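Local coordinates for GDSL-like protein (Roseburia intestinalis L1-82, PDB 6HH9) that probably removes acetyl groups from acetylxylan as an esterase of the GDSL family in the SGNH hydrolase superfamily, at residues V303-V308 and E347-E352; V297-P302 and D319-E324; D283-N288 and N341-V346. All blocks are in the same frame, centred on the assembly; numbering follows the deposited sequence.

How the contacts relate
All three contacts lie on the same side of the chain's centre, in the part built of antiparallel strands. Contacts 1 and 3 share strand 342-352: 303-308 pairs with its later half and 283-286 with its start, on opposite edges of that strand, so both are ladders of one sheet. They meet where Ile306 packs on Val346. Contact 1 has no exposed residues among those that touch and combines an apolar face with a mixed, partly charged one; contact 3 is more open, with five exposed residues and a buried histidine. Contact 2 joins two loops beyond the end of contact 1, touching it through Val303 and Pro302, and relies mainly on one asparagine amide.

Contact 1. Residues V303-V308 and E347-E352; sequences VAEIIV and EVRLTE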
loop_
_atom_site.group_PDB
_atom_site.type_symbol
_atom_site.label_atom_id
_atom_site.label_comp_id
_atom_site.label_asym_id
_atom_site.label_seq_id
_atom_site.Cartn_x
_atom_site.Cartn_y
_atom_site.Cartn_z
ATOM N N VAL A 303 -21.921 -9.318 -11.159
ATOM C CA VAL A 303 -20.948 -10.307 -10.744
ATOM C C VAL A 303 -20.207 -10.788 -11.988
ATOM O O VAL A 303 -20.832 -11.028 -13.024
ATOM C CB VAL A 303 -21.630 -11.479 -10.028
ATOM C CG1 VAL A 303 -20.646 -12.587 -9.708
ATOM C CG2 VAL A 303 -22.380 -11.000 -8.789
ATOM N N ALA A 304 -18.882 -10.889 -11.891
ATOM C CA ALA A 304 -18.078 -11.362 -13.000
ATOM C C ALA A 304 -17.328 -12.607 -12.555
ATOM O O ALA A 304 -17.233 -12.868 -11.360
ATOM C CB ALA A 304 -17.120 -10.280 -13.436
ATOM N N GLU A 305 -16.788 -13.349 -13.519
ATOM C CA GLU A 305 -15.789 -14.364 -13.212
ATOM C C GLU A 305 -14.546 -14.090 -14.051
ATOM O O GLU A 305 -14.649 -13.489 -15.127
ATOM C CB GLU A 305 -16.309 -15.772 -13.481
ATOM C CG GLU A 305 -16.535 -16.034 -14.957
ATOM C CD GLU A 305 -17.168 -17.374 -15.282
ATOM O OE1 GLU A 305 -17.574 -18.088 -14.324
ATOM O OE2 GLU A 305 -17.268 -17.675 -16.491
ATOM N N ILE A 306 -13.395 -14.537 -13.539
ATOM C CA ILE A 306 -12.085 -14.400 -14.209
ATOM C C ILE A 306 -11.529 -15.807 -14.473
ATOM O O ILE A 306 -11.552 -16.660 -13.594
ATOM C CB ILE A 306 -11.103 -13.507 -13.409
ATOM C CG1 ILE A 306 -9.781 -13.311 -14.150
ATOM C CG2 ILE A 306 -10.861 -14.026 -12.001
ATOM C CD1 ILE A 306 -8.834 -12.326 -13.487
ATOM N N ILE A 307 -11.070 -16.028 -15.712
ATOM C CA ILE A 307 -10.558 -17.321 -16.192
ATOM C C ILE A 307 -9.083 -17.150 -16.604
ATOM O O ILE A 307 -8.708 -16.216 -17.330
ATOM C CB ILE A 307 -11.448 -17.826 -17.350
ATOM C CG1 ILE A 307 -12.906 -17.991 -16.915
ATOM C CG2 ILE A 307 -10.932 -19.124 -17.933
ATOM C CD1 ILE A 307 -13.910 -17.602 -17.967
ATOM N N VAL A 308 -8.236 -18.066 -16.137
ATOM C CA VAL A 308 -6.818 -18.036 -16.464
ATOM C C VAL A 308 -6.478 -19.269 -17.318
ATOM O O VAL A 308 -6.640 -20.400 -16.861
ATOM C CB VAL A 308 -5.977 -17.997 -15.178
ATOM C CG1 VAL A 308 -4.499 -18.172 -15.482
ATOM C CG2 VAL A 308 -6.231 -16.728 -14.382
ATOM N N GLU A 347 -9.259 -13.833 -18.950
ATOM C CA GLU A 347 -10.565 -13.367 -19.405
ATOM C C GLU A 347 -11.407 -12.979 -18.190
ATOM O O GLU A 347 -11.354 -13.655 -17.158
ATOM C CB GLU A 347 -11.288 -14.435 -20.235
ATOM C CG GLU A 347 -12.429 -13.863 -21.084
ATOM C CD GLU A 347 -13.412 -14.884 -21.647
ATOM O OE1 GLU A 347 -13.101 -16.097 -21.585
ATOM O OE2 GLU A 347 -14.495 -14.462 -22.139
ATOM N N VAL A 348 -12.163 -11.887 -18.334
ATOM C CA VAL A 348 -13.138 -11.449 -17.365
ATOM C C VAL A 348 -14.493 -11.305 -18.073
ATOM O O VAL A 348 -14.606 -10.595 -19.053
ATOM C CB VAL A 348 -12.709 -10.130 -16.697
ATOM C CG1 VAL A 348 -13.663 -9.721 -15.593
ATOM C CG2 VAL A 348 -11.295 -10.200 -16.153
ATOM N N ARG A 349 -15.519 -12.003 -17.569
ATOM C CA ARG A 349 -16.862 -11.881 -18.123
ATOM C C ARG A 349 -17.907 -11.734 -17.010
ATOM O O ARG A 349 -17.782 -12.276 -15.908
ATOM C CB ARG A 349 -17.180 -13.025 -19.094
ATOM C CG ARG A 349 -16.987 -14.441 -18.577
ATOM C CD ARG A 349 -17.245 -15.440 -19.708
ATOM N NE ARG A 349 -18.654 -15.498 -20.121
ATOM C CZ ARG A 349 -19.145 -15.107 -21.303
ATOM N NH1 ARG A 349 -18.345 -14.628 -22.242
ATOM N NH2 ARG A 349 -20.446 -15.213 -21.547
ATOM N N LEU A 350 -18.932 -10.941 -17.328
ATOM C CA LEU A 350 -20.055 -10.715 -16.442
ATOM C C LEU A 350 -20.926 -11.965 -16.480
ATOM O O LEU A 350 -21.259 -12.420 -17.545
ATOM C CB LEU A 350 -20.817 -9.464 -16.901
ATOM C CG LEU A 350 -20.447 -8.160 -16.192
ATOM C CD1 LEU A 350 -18.952 -7.989 -16.028
ATOM C CD2 LEU A 350 -21.029 -6.972 -16.921
ATOM N N THR A 351 -21.210 -12.522 -15.303
ATOM C CA THR A 351 -21.971 -13.743 -15.142
ATOM C C THR A 351 -23.367 -13.469 -14.559
ATOM O O THR A 351 -24.236 -14.329 -14.678
ATOM C CB THR A 351 -21.260 -14.737 -14.215
ATOM O OG1 THR A 351 -21.091 -14.120 -12.939
ATOM C CG2 THR A 351 -19.928 -15.203 -14.755
ATOM N N GLU A 352 -23.559 -12.327 -13.874
ATOM C CA GLU A 352 -24.846 -11.948 -13.240
ATOM C C GLU A 352 -24.992 -10.428 -13.330
ATOM O O GLU A 352 -24.055 -9.701 -13.042
ATOM C CB GLU A 352 -24.937 -12.408 -11.772
ATOM C CG GLU A 352 -24.494 -13.856 -11.526
ATOM C CD GLU A 352 -24.424 -14.365 -10.087
ATOM O OE1 GLU A 352 -23.831 -15.437 -9.882
ATOM O OE2 GLU A 352 -24.939 -13.696 -9.170
#
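Val303 O takes the backbone N-H groups of two successive residues, at 2.8 Å from Thr351 N and 3.1 Å from Glu352 N. Thr351 and Glu352 both face Val303, a classic beta bulge that shifts the register by one. Thr351 OG1 adds a weak bond to the same oxygen. Beyond the bulge the ladder is regular: Glu305 and Arg349 exchange a pair of backbone bonds, as do Ile307 and Glu347. The strands are antiparallel, 142° between their directions, and CA-H groups of Ile306 and Val348 lean on carbonyl oxygens between the bonded pairs.

The apolar side chains Ala304, Ile306, Val348 and Leu350 lie on one face. Ile306 meets Val348 at an angle, CG1 to CG2 at 4.0 Å, and Ala304 CB meets Leu350 CD1 at 3.9 Å. Phe361 and Leu363 of strand 361-370 cover this face, consistent with the interior of a beta-sandwich. Strands 316-319 and 279-286 flank the pair in the sheet.

The other face mixes charged chains with Val303 and Ile307, whose CD1 lies beside the Glu347 carboxylate. Glu305 and Arg349 stand side by side, each with CG between its backbone N and carbonyl carbon (chi1 67° and 54°), and Glu305 OE2 lies alongside the arginine methylenes, 3.9 Å from Arg349 CG. Their opposite charges, beyond salt-bridge distance, probably attract weakly; the guanidinium instead has Glu347 OE2 in plane at its edge, a long bridge of 3.9 Å from Arg349 NH1. Thr351 CG2 crosses the Glu305 chain at about a right angle, 3.5 Å from Glu305 CG. The extended chain of Glu352 runs beside Val303, pointing the same way, and its OE1 is bridged to Arg317.

Contact 2. Residues V297-P302 and D319-E324; sequences VKLPAP and DANFDE. With BMA (beta-D-mannopyranose), chain E.
Asn321 and Ala301 join the two loops by reciprocal amide-to-backbone bonds: Ala301 N donates to Asn321 OD1 at 2.7 Å, and Asn321 ND2 donates to Ala301 O at 2.9 Å. Asn321 CG lies anti to the carbonyl carbon (chi1 -62°), which puts the amide against Ala301. Neither bond is straight, and ND2 meets the Ala301 carbonyl from above its plane. Asp319 OD1 closes an Asx turn by accepting Asn321 N from above the carboxylate plane, and its syn lone pair takes Asn321 ND2, holding the amide; Asp319 OD2 is bridged to Arg317. An alanine here is likely to leave Ala301 N and Ala301 O without these mates and let the 297-302 loop shift against the turn.

Around this grip the packing is close. Pro300 CA, after a cis peptide bond, sits 3.3 Å from Asn321 OD1, and Ala320 CB rests on Pro302 O near Phe361 of strand 361-370. The exposed Leu299 merely lays CD2 across Asn321 CA, and Val297 CG1 reaches the backbone oxygen of Glu324. On this looser side the extended Glu324 chain runs to the sugar; Glu324 OE1, which also accepts from Trp326, receives a hydrogen bond from O2 of the mannose at 2.8 Å.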
loop_
_atom_site.group_PDB
_atom_site.type_symbol
_atom_site.label_atom_id
_atom_site.label_comp_id
_atom_site.label_asym_id
_atom_site.label_seq_id
_atom_site.Cartn_x
_atom_site.Cartn_y
_atom_site.Cartn_z
ATOM N N VAL A 297 -20.404 -0.107 -2.553
ATOM C CA VAL A 297 -21.370 0.127 -1.414
ATOM C C VAL A 297 -22.784 0.340 -1.957
ATOM O O VAL A 297 -23.732 0.115 -1.195
ATOM C CB VAL A 297 -21.063 1.304 -0.462
ATOM C CG1 VAL A 297 -20.259 0.865 0.741
ATOM C CG2 VAL A 297 -20.443 2.515 -1.123
ATOM N N LYS A 298 -22.915 0.818 -3.211
ATOM C CA LYS A 298 -24.227 0.954 -3.872
ATOM C C LYS A 298 -24.630 -0.380 -4.502
ATOM O O LYS A 298 -24.040 -0.797 -5.478
ATOM C CB LYS A 298 -24.211 2.021 -4.966
ATOM C CG LYS A 298 -24.521 3.434 -4.497
ATOM C CD LYS A 298 -23.750 4.441 -5.292
ATOM C CE LYS A 298 -22.264 4.382 -4.990
ATOM N NZ LYS A 298 -21.428 4.408 -6.215
ATOM N N LEU A 299 -25.648 -1.020 -3.919
ATOM C CA LEU A 299 -26.162 -2.318 -4.352
ATOM C C LEU A 299 -27.464 -2.133 -5.127
ATOM O O LEU A 299 -28.111 -1.097 -5.013
ATOM C CB LEU A 299 -26.394 -3.184 -3.109
ATOM C CG LEU A 299 -25.173 -3.395 -2.215
ATOM C CD1 LEU A 299 -25.533 -4.251 -1.002
ATOM C CD2 LEU A 299 -24.024 -4.007 -3.010
ATOM N N PRO A 300 -27.828 -3.128 -5.947
ATOM C CA PRO A 300 -26.978 -4.245 -6.329
ATOM C C PRO A 300 -26.014 -3.855 -7.458
ATOM O O PRO A 300 -26.094 -2.754 -7.985
ATOM C CB PRO A 300 -27.977 -5.300 -6.819
ATOM C CG PRO A 300 -29.008 -4.472 -7.526
ATOM C CD PRO A 300 -28.956 -3.097 -6.877
ATOM N N ALA A 301 -25.125 -4.779 -7.813
ATOM C CA ALA A 301 -24.121 -4.559 -8.848
ATOM C C ALA A 301 -23.806 -5.886 -9.539
ATOM O O ALA A 301 -24.186 -6.954 -9.065
ATOM C CB ALA A 301 -22.892 -3.919 -8.245
ATOM N N PRO A 302 -23.153 -5.859 -10.717
ATOM C CA PRO A 302 -22.836 -7.093 -11.440
ATOM C C PRO A 302 -21.903 -8.067 -10.708
ATOM O O PRO A 302 -21.210 -7.698 -9.773
ATOM C CB PRO A 302 -22.141 -6.592 -12.714
ATOM C CG PRO A 302 -22.682 -5.185 -12.888
ATOM C CD PRO A 302 -22.803 -4.645 -11.474
ATOM N N ASP A 319 -17.335 -10.688 -7.137
ATOM C CA ASP A 319 -18.632 -10.153 -6.766
ATOM C C ASP A 319 -18.458 -8.677 -6.388
ATOM O O ASP A 319 -17.845 -8.361 -5.382
ATOM C CB ASP A 319 -19.243 -10.983 -5.635
ATOM C CG ASP A 319 -20.691 -10.652 -5.347
ATOM O OD1 ASP A 319 -21.177 -9.613 -5.865
ATOM O OD2 ASP A 319 -21.332 -11.446 -4.627
ATOM N N ALA A 320 -19.021 -7.781 -7.203
ATOM C CA ALA A 320 -18.979 -6.340 -6.944
ATOM C C ALA A 320 -20.032 -5.910 -5.913
ATOM O O ALA A 320 -20.172 -4.724 -5.674
ATOM C CB ALA A 320 -19.173 -5.591 -8.237
ATOM N N ASN A 321 -20.786 -6.853 -5.337
ATOM C CA ASN A 321 -21.768 -6.558 -4.270
ATOM C C ASN A 321 -21.052 -6.632 -2.917
ATOM O O ASN A 321 -20.861 -7.719 -2.333
ATOM C CB ASN A 321 -22.992 -7.485 -4.301
ATOM C CG ASN A 321 -23.795 -7.358 -5.577
ATOM O OD1 ASN A 321 -24.597 -6.434 -5.706
ATOM N ND2 ASN A 321 -23.583 -8.270 -6.519
ATOM N N PHE A 322 -20.636 -5.463 -2.424
ATOM C CA PHE A 322 -19.799 -5.417 -1.238
ATOM C C PHE A 322 -20.690 -5.782 -0.053
ATOM O O PHE A 322 -21.839 -5.384 -0.007
ATOM C CB PHE A 322 -19.110 -4.050 -1.140
ATOM C CG PHE A 322 -17.936 -3.932 -0.197
ATOM C CD1 PHE A 322 -17.213 -5.036 0.217
ATOM C CD2 PHE A 322 -17.540 -2.690 0.261
ATOM C CE1 PHE A 322 -16.132 -4.903 1.076
ATOM C CE2 PHE A 322 -16.458 -2.556 1.119
ATOM C CZ PHE A 322 -15.751 -3.663 1.522
ATOM N N ASP A 323 -20.152 -6.579 0.874
ATOM C CA ASP A 323 -20.877 -6.991 2.070
ATOM C C ASP A 323 -20.482 -6.093 3.256
ATOM O O ASP A 323 -20.916 -6.357 4.384
ATOM C CB ASP A 323 -20.669 -8.486 2.346
ATOM C CG ASP A 323 -19.218 -8.922 2.520
ATOM O OD1 ASP A 323 -18.312 -8.165 2.104
ATOM O OD2 ASP A 323 -19.007 -10.028 3.069
ATOM N N GLU A 324 -19.693 -5.030 3.007
ATOM C CA GLU A 324 -19.309 -4.058 4.055
ATOM C C GLU A 324 -19.937 -2.722 3.680
ATOM O O GLU A 324 -20.369 -2.582 2.551
ATOM C CB GLU A 324 -17.788 -3.972 4.204
ATOM C CG GLU A 324 -17.151 -5.258 4.688
ATOM C CD GLU A 324 -15.634 -5.235 4.848
ATOM O OE1 GLU A 324 -15.098 -4.213 5.346
ATOM O OE2 GLU A 324 -14.991 -6.262 4.508
HETATM C C1 BMA E . -11.210 -2.718 7.263
HETATM C C2 BMA E . -12.178 -3.862 7.526
HETATM C C3 BMA E . -11.655 -4.928 8.496
HETATM C C4 BMA E . -10.266 -5.397 8.072
HETATM C C5 BMA E . -9.372 -4.206 7.681
HETATM C C6 BMA E . -8.128 -4.740 6.963
HETATM O O2 BMA E . -12.447 -4.483 6.271
HETATM O O3 BMA E . -12.558 -6.055 8.484
HETATM O O4 BMA E . -9.618 -6.220 9.082
HETATM O O5 BMA E . -9.967 -3.235 6.810
HETATM O O6 BMA E . -8.334 -4.664 5.560
#

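Contact 3. Residues D283-N288 and N341-V346; sequences DVEGCN and NKVHKV
His344 holds CG anti to its carbonyl carbon (chi1 -59°) and turns its ring crosswise (chi2 -90°), which brings its edge to the backbone of the neighbouring strand, where Val284 O and Gly286 O lie near the ring plane. The setting is the antiparallel ladder between strands 279-286 and 342-352, in one sheet of a beta-sandwich. Val284 and His344 form a hydrogen-bonded pair, with His344 N 2.7 Å from Val284 O and Val284 N 3.0 Å from His344 O. Toward the strand end Gly286 N still bonds to Lys342 O, but the return bond from Lys342 N is weak.

His344 NE2 donates to Glu340 O and makes a weak, strongly bent bond of 2.8 Å to Gly286 O. Asp309 OD2 takes ND1; with acceptors at both nitrogens the ring may well carry a positive charge. Lys342 CG lies over one face, toward the rim.

Val284 CG2 touches Val346 CG2 at 4.0 Å, with Ile289 of strand 288-295 against both. On the reverse, Val343 CG1 packs on Asp283 CB, near solvent. Gly286 has backbone angles at which a CB would jam against the carbonyl oxygen of Glu285. Next to it Cys287 and Asn288 both face Ser369 in a classic beta bulge, and Asn341 OD1 lies 3.3 Å from Gly286 CA.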
loop_
_atom_site.group_PDB
_atom_site.type_symbol
_atom_site.label_atom_id
_atom_site.label_comp_id
_atom_site.label_asym_id
_atom_site.label_seq_id
_atom_site.Cartn_x
_atom_site.Cartn_y
_atom_site.Cartn_z
ATOM N N ASP A 283 -3.372 -10.456 -22.108
ATOM C CA ASP A 283 -2.143 -11.218 -22.013
ATOM C C ASP A 283 -1.334 -10.615 -20.865
ATOM O O ASP A 283 -0.986 -9.435 -20.882
ATOM C CB ASP A 283 -1.347 -11.209 -23.323
ATOM C CG ASP A 283 -1.936 -12.012 -24.481
ATOM O OD1 ASP A 283 -2.637 -13.018 -24.235
ATOM O OD2 ASP A 283 -1.676 -11.623 -25.635
ATOM N N VAL A 284 -1.079 -11.445 -19.855
ATOM C CA VAL A 284 -0.423 -11.043 -18.642
ATOM C C VAL A 284 0.699 -12.041 -18.367
ATOM O O VAL A 284 0.438 -13.230 -18.196
ATOM C CB VAL A 284 -1.403 -10.992 -17.458
ATOM C CG1 VAL A 284 -0.692 -10.538 -16.192
ATOM C CG2 VAL A 284 -2.610 -10.107 -17.745
ATOM N N GLU A 285 1.925 -11.514 -18.311
ATOM C CA GLU A 285 3.138 -12.256 -18.109
ATOM C C GLU A 285 3.468 -12.293 -16.613
ATOM O O GLU A 285 3.496 -11.254 -15.947
ATOM C CB GLU A 285 4.262 -11.575 -18.880
ATOM C CG GLU A 285 5.507 -12.426 -19.058
ATOM C CD GLU A 285 6.585 -11.726 -19.876
ATOM O OE1 GLU A 285 7.773 -11.909 -19.567
ATOM O OE2 GLU A 285 6.230 -10.976 -20.814
ATOM N N GLY A 286 3.724 -13.500 -16.103
ATOM C CA GLY A 286 4.150 -13.710 -14.723
ATOM C C GLY A 286 3.823 -15.113 -14.266
ATOM O O GLY A 286 3.142 -15.836 -14.985
ATOM N N CYS A 287 4.318 -15.485 -13.079
ATOM C CA CYS A 287 3.956 -16.723 -12.415
ATOM C C CYS A 287 2.757 -16.488 -11.484
ATOM O O CYS A 287 2.135 -17.458 -11.037
ATOM C CB CYS A 287 5.131 -17.295 -11.632
ATOM S SG CYS A 287 5.810 -16.180 -10.374
ATOM N N ASN A 288 2.448 -15.201 -11.215
ATOM C CA ASN A 288 1.334 -14.752 -10.369
ATOM C C ASN A 288 0.388 -13.858 -11.183
ATOM O O ASN A 288 0.844 -13.004 -11.907
ATOM C CB ASN A 288 1.826 -13.950 -9.165
ATOM C CG ASN A 288 2.786 -14.692 -8.258
ATOM O OD1 ASN A 288 2.757 -15.911 -8.180
ATOM N ND2 ASN A 288 3.611 -13.955 -7.532
ATOM N N ASN A 341 5.937 -19.146 -14.975
ATOM C CA ASN A 341 6.211 -17.768 -15.397
ATOM C C ASN A 341 6.174 -17.718 -16.929
ATOM O O ASN A 341 7.046 -18.266 -17.590
ATOM C CB ASN A 341 7.537 -17.243 -14.836
ATOM C CG ASN A 341 7.790 -15.771 -15.113
ATOM O OD1 ASN A 341 7.007 -15.093 -15.780
ATOM N ND2 ASN A 341 8.903 -15.261 -14.612
ATOM N N LYS A 342 5.131 -17.081 -17.473
ATOM C CA LYS A 342 4.924 -16.976 -18.900
ATOM C C LYS A 342 3.743 -16.049 -19.169
ATOM O O LYS A 342 3.113 -15.598 -18.251
ATOM C CB LYS A 342 4.648 -18.357 -19.494
ATOM C CG LYS A 342 3.387 -19.056 -18.992
ATOM C CD LYS A 342 3.170 -20.387 -19.700
ATOM C CE LYS A 342 1.733 -20.849 -19.740
ATOM N NZ LYS A 342 1.487 -21.726 -20.908
ATOM N N VAL A 343 3.447 -15.799 -20.442
ATOM C CA VAL A 343 2.282 -15.037 -20.829
ATOM C C VAL A 343 1.045 -15.913 -20.619
ATOM O O VAL A 343 0.858 -16.890 -21.346
ATOM C CB VAL A 343 2.391 -14.552 -22.287
ATOM C CG1 VAL A 343 1.082 -13.954 -22.793
ATOM C CG2 VAL A 343 3.534 -13.557 -22.460
ATOM N N HIS A 344 0.211 -15.549 -19.635
ATOM C CA HIS A 344 -1.089 -16.210 -19.402
ATOM C C HIS A 344 -2.212 -15.473 -20.150
ATOM O O HIS A 344 -2.196 -14.229 -20.302
ATOM C CB HIS A 344 -1.400 -16.301 -17.899
ATOM C CG HIS A 344 -0.391 -17.058 -17.103
ATOM N ND1 HIS A 344 -0.489 -18.424 -16.884
ATOM C CD2 HIS A 344 0.734 -16.652 -16.469
ATOM C CE1 HIS A 344 0.529 -18.823 -16.150
ATOM N NE2 HIS A 344 1.300 -17.757 -15.891
ATOM N N LYS A 345 -3.200 -16.237 -20.617
ATOM C CA LYS A 345 -4.433 -15.637 -21.148
ATOM C C LYS A 345 -5.374 -15.366 -19.962
ATOM O O LYS A 345 -5.603 -16.264 -19.160
ATOM C CB LYS A 345 -5.043 -16.553 -22.211
ATOM C CG LYS A 345 -6.486 -16.253 -22.606
ATOM C CD LYS A 345 -7.027 -17.241 -23.633
ATOM C CE LYS A 345 -8.505 -17.555 -23.493
ATOM N NZ LYS A 345 -8.805 -18.948 -23.923
ATOM N N VAL A 346 -5.876 -14.127 -19.833
ATOM C CA VAL A 346 -6.822 -13.786 -18.748
ATOM C C VAL A 346 -8.126 -13.273 -19.368
ATOM O O VAL A 346 -8.107 -12.417 -20.216
ATOM C CB VAL A 346 -6.223 -12.769 -17.756
ATOM C CG1 VAL A 346 -7.239 -12.340 -16.708
ATOM C CG2 VAL A 346 -4.982 -13.316 -17.082
#